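Local atomic coordinates of phospholyase (Arthrobacter aurescens, PDB entry 5G4I), a protein that uses pyridoxal 5'-phosphate to act as a phospholyase, although it is a homologue of the class III transaminases. Residues Thr138-Ser143 with Gly168-Ala173; Gln193-Val198 with Glu235-Arg240. All coordinates share one frame; numbering follows the deposited sequence. Where two conformers were deposited one is given.

Contact 1 (Thr138-Ser143 with Gly168-Ala173); sequences TGVLVS and GAHVRA
Val-140 lies beside Val-171 in a parallel bridge, and three backbone hydrogen bonds zip strand 140-143 to strand 171-173 and the His-170 carbonyl before it: Val-140 N to His-170 O, Arg-172 N to Val-140 O (3.0 Å) and the longer Val-142 N to Arg-172 O (3.3 Å). On the valine face, Val-142 CG2 meets Val-171 CG1 at 3.9 Å. Just before the strand, His-170 has CG between its backbone N and carbonyl carbon (chi1 61°). Its ring presents an edge to the other segment, with CD2 3.4 Å from Thr-138 O and 4.1 Å from Val-140 CG2, while Val-171 CG2 sits over the centre of one ring face. On the other side of the sheet, Leu-141 CD2 rests on Arg-172 CB at 4.0 Å. The chain of Arg-172 is bent at chi2 (-67°), and its guanidinium ends beside its own segment, where NH1 donates to both Ala-169 O and Val-171 O within the guanidinium plane; NE goes to Ser-204 on helix 187-207. The chemistry implies division of labour: main-chain bonds set the register of this sheet-edge pair, a valine pair and the His-170 ring edge make the contact on the valine face, and Arg-172, bonded to neutral partners, links the turn to the covering helix.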
# COMPACT_ATOMS: atom_id res chain seq x y z
N THR A 138 3.02 -6.30 -23.06
CA THR A 138 2.98 -6.88 -21.69
C THR A 138 4.29 -7.52 -21.26
O THR A 138 4.46 -7.89 -20.03
CB THR A 138 1.90 -8.00 -21.58
OG1 THR A 138 2.09 -8.97 -22.67
CG2 THR A 138 0.51 -7.42 -21.69
N GLY A 139 5.30 -7.74 -22.12
CA GLY A 139 6.50 -8.43 -21.73
C GLY A 139 7.38 -7.74 -20.67
O GLY A 139 7.52 -6.51 -20.71
N VAL A 140 7.87 -8.55 -19.71
CA VAL A 140 8.73 -8.05 -18.62
C VAL A 140 10.07 -8.72 -18.64
O VAL A 140 10.18 -9.98 -18.60
CB VAL A 140 8.02 -8.23 -17.26
CG1 VAL A 140 8.96 -7.84 -16.09
CG2 VAL A 140 6.72 -7.48 -17.19
N LEU A 141 11.18 -7.95 -18.61
CA LEU A 141 12.54 -8.45 -18.37
C LEU A 141 12.95 -8.13 -16.93
O LEU A 141 12.87 -6.95 -16.53
CB LEU A 141 13.52 -7.75 -19.35
CG LEU A 141 13.32 -8.03 -20.86
CD1 LEU A 141 14.28 -7.15 -21.65
CD2 LEU A 141 13.52 -9.44 -21.26
N VAL A 142 13.32 -9.16 -16.20
CA VAL A 142 13.80 -9.03 -14.83
C VAL A 142 15.05 -9.88 -14.65
O VAL A 142 15.35 -10.79 -15.50
CB VAL A 142 12.80 -9.47 -13.73
CG1 VAL A 142 11.76 -8.41 -13.47
CG2 VAL A 142 12.21 -10.87 -14.03
N SER A 143 15.84 -9.75 -13.54
CA SER A 143 16.89 -10.71 -13.28
C SER A 143 16.33 -12.08 -12.82
O SER A 143 15.19 -12.14 -12.32
CB SER A 143 17.84 -10.19 -12.16
OG SER A 143 17.51 -10.72 -10.93
N GLY A 168 5.25 -16.08 -15.03
CA GLY A 168 4.36 -15.73 -16.13
C GLY A 168 4.92 -15.98 -17.52
O GLY A 168 6.13 -15.80 -17.73
N ALA A 169 4.00 -16.36 -18.44
CA ALA A 169 4.51 -16.53 -19.82
C ALA A 169 5.02 -15.26 -20.45
O ALA A 169 5.82 -15.33 -21.42
CB ALA A 169 3.36 -17.06 -20.68
N HIS A 170 4.61 -14.10 -19.93
CA HIS A 170 5.05 -12.78 -20.43
C HIS A 170 6.42 -12.36 -19.83
O HIS A 170 6.82 -11.18 -20.06
CB HIS A 170 3.98 -11.71 -20.16
CG HIS A 170 3.70 -11.51 -18.67
ND1 HIS A 170 3.04 -12.48 -17.90
CD2 HIS A 170 3.99 -10.49 -17.85
CE1 HIS A 170 3.00 -12.04 -16.64
NE2 HIS A 170 3.53 -10.84 -16.59
N VAL A 171 7.10 -13.22 -19.11
CA VAL A 171 8.32 -12.82 -18.34
C VAL A 171 9.50 -13.58 -18.97
O VAL A 171 9.42 -14.82 -19.19
CB VAL A 171 8.16 -13.12 -16.82
CG1 VAL A 171 9.38 -12.62 -16.03
CG2 VAL A 171 6.85 -12.55 -16.34
N ARG A 172 10.67 -12.90 -19.07
CA ARG A 172 11.95 -13.54 -19.29
C ARG A 172 12.93 -13.13 -18.22
O ARG A 172 13.10 -11.89 -18.02
CB ARG A 172 12.52 -13.29 -20.72
CG ARG A 172 11.63 -13.82 -21.87
CD ARG A 172 11.54 -15.37 -21.92
NE ARG A 172 10.71 -15.77 -23.07
CZ ARG A 172 9.39 -15.81 -23.03
NH1 ARG A 172 8.67 -15.47 -21.98
NH2 ARG A 172 8.65 -16.00 -24.17
N ALA A 173 13.55 -14.13 -17.55
CA ALA A 173 14.57 -13.89 -16.52
C ALA A 173 15.98 -13.88 -17.08
O ALA A 173 16.35 -14.79 -17.90
CB ALA A 173 14.41 -14.94 -15.48

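Contact 2 (Gln193-Val198 with Glu235-Arg240)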
# COMPACT_ATOMS: atom_id res chain seq x y z
N GLN A 193 28.33 -11.86 -24.55
CA GLN A 193 27.47 -13.03 -24.38
C GLN A 193 26.18 -12.62 -23.58
O GLN A 193 25.04 -13.03 -23.92
CB GLN A 193 28.10 -14.21 -23.66
CG GLN A 193 29.26 -14.83 -24.45
CD GLN A 193 29.99 -15.95 -23.69
OE1 GLN A 193 29.88 -16.09 -22.46
NE2 GLN A 193 30.70 -16.77 -24.43
N SER A 194 26.34 -11.73 -22.58
CA SER A 194 25.16 -11.28 -21.79
C SER A 194 24.21 -10.45 -22.64
O SER A 194 22.96 -10.57 -22.49
CB SER A 194 25.60 -10.50 -20.53
OG SER A 194 26.14 -9.25 -20.85
N LEU A 195 24.71 -9.60 -23.57
CA LEU A 195 23.85 -8.82 -24.43
C LEU A 195 23.16 -9.70 -25.48
O LEU A 195 22.02 -9.44 -25.88
CB LEU A 195 24.58 -7.62 -25.05
CG LEU A 195 24.94 -6.48 -24.04
CD1 LEU A 195 25.86 -5.46 -24.78
CD2 LEU A 195 23.71 -5.80 -23.48
N ALA A 196 23.87 -10.77 -25.89
CA ALA A 196 23.18 -11.73 -26.81
C ALA A 196 22.04 -12.45 -26.14
O ALA A 196 20.99 -12.72 -26.79
CB ALA A 196 24.21 -12.76 -27.34
N ASP A 197 22.18 -12.74 -24.85
CA ASP A 197 21.07 -13.31 -24.10
C ASP A 197 19.85 -12.32 -24.03
O ASP A 197 18.66 -12.75 -24.11
CB ASP A 197 21.46 -13.63 -22.64
CG ASP A 197 22.40 -14.79 -22.44
OD1 ASP A 197 22.74 -15.47 -23.39
OD2 ASP A 197 22.78 -14.96 -21.20
N VAL A 198 20.12 -11.00 -23.92
CA VAL A 198 19.07 -10.01 -23.93
C VAL A 198 18.38 -10.00 -25.35
O VAL A 198 17.09 -9.96 -25.40
CB VAL A 198 19.58 -8.59 -23.58
CG1 VAL A 198 18.55 -7.53 -23.73
CG2 VAL A 198 20.15 -8.56 -22.18
N GLU A 235 23.33 0.18 -20.18
CA GLU A 235 23.10 1.03 -21.32
C GLU A 235 22.66 0.23 -22.58
O GLU A 235 21.76 0.63 -23.32
CB GLU A 235 24.43 1.79 -21.62
CG GLU A 235 25.00 2.62 -20.41
CD GLU A 235 25.80 2.00 -19.15
OE1 GLU A 235 25.99 0.97 -18.73
OE2 GLU A 235 26.37 2.73 -18.44
N GLY A 236 23.30 -0.91 -22.76
CA GLY A 236 22.94 -1.83 -23.90
C GLY A 236 21.51 -2.39 -23.77
O GLY A 236 20.78 -2.54 -24.79
N VAL A 237 21.14 -2.76 -22.55
CA VAL A 237 19.77 -3.22 -22.29
C VAL A 237 18.79 -2.14 -22.59
O VAL A 237 17.77 -2.36 -23.29
CB VAL A 237 19.60 -3.79 -20.84
CG1 VAL A 237 18.12 -4.11 -20.60
CG2 VAL A 237 20.48 -4.96 -20.58
N ALA A 238 18.99 -0.89 -22.10
CA ALA A 238 18.14 0.21 -22.40
C ALA A 238 17.94 0.51 -23.91
O ALA A 238 16.81 0.70 -24.33
CB ALA A 238 18.65 1.49 -21.64
N THR A 239 19.07 0.49 -24.64
CA THR A 239 18.94 0.73 -26.09
C THR A 239 18.05 -0.34 -26.76
O THR A 239 17.13 0.02 -27.54
CB THR A 239 20.34 0.73 -26.68
OG1 THR A 239 21.09 1.84 -26.10
CG2 THR A 239 20.24 0.89 -28.18
N ARG A 240 18.29 -1.60 -26.36
CA ARG A 240 17.51 -2.74 -27.00
C ARG A 240 16.01 -2.71 -26.59
O ARG A 240 15.11 -2.88 -27.38
CB ARG A 240 18.14 -4.05 -26.63
CG ARG A 240 19.52 -4.27 -27.32
CD ARG A 240 20.35 -5.36 -26.62
NE ARG A 240 21.58 -5.73 -27.32
CZ ARG A 240 22.65 -4.97 -27.36
NH1 ARG A 240 22.71 -3.80 -26.73
NH2 ARG A 240 23.74 -5.39 -28.06
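The guanidinium of Arg-240 takes Leu-195 over one face: CB stands 3.8 Å above the plane, offset toward the rim on the NH2 side, and the leucine's two methyls come close as well, CD1 3.9 Å from NH2 and CD2 3.9 Å from NH1. At the edge, in the plane, lies Gly-236 O, which accepts a hydrogen bond from NH1 (3.0 Å). Arg-240 N reaches that oxygen too, from the opposite face of the carbonyl plane, so one acceptor serves both the helix and the side chain four residues on. NE is engaged by Asp-199 of helix 187-207 in a salt bridge. Between CG and NE the arginine is extended (chi3 172°), and its CD passes Val-198 CG1 at 4.0 Å, the two side chains crossing at about a right angle. Deeper in the interface, Val-198 CG2 meets Val-237 CG2 at 4.0 Å; in both valines this touching branch is anti to the carbonyl carbon. Leu-195 CD2 reaches the bare backbone of Gly-236, 4.1 Å from its CA, where a CB would clash with it. The axes of the two helix segments come within 10.3 Å at an angle of 24°, and Tyr-233, one turn before Val-237, adds its side chain against both Leu-195 and Val-198. The result is a near-parallel helix-helix contact beside the sheet of strands 140-143, 171-174 and 214-217: buried valines inside, and toward the rim an arginine whose apolar stem and flat face pack on valine and leucine while NH1 and NE bond to Gly-236 O and Asp-199, the latter expected to offset its charge.

Going from the N terminus, strand 140-143 comes first, and after the short helix 152-155 the chain returns at strand 171-174, where contact 1 closes a beta-alpha-beta unit at the margin of the mixed sheet that also holds strand 214-217. Helix 187-207 follows directly, then strand 214-217 adds to the sheet beside 140-143, and helix 233-243 closes contact 2. The two loops are in series, neither nested nor crossed. Their centres lie 15 Å apart without touching, but helix 187-207 serves both: Ala-201 and Leu-205 cover Leu-141 and Arg-172 of contact 1, while residues 193-198 meet helix 233-243. Together they tie the sheet margin to two of its flanking helices.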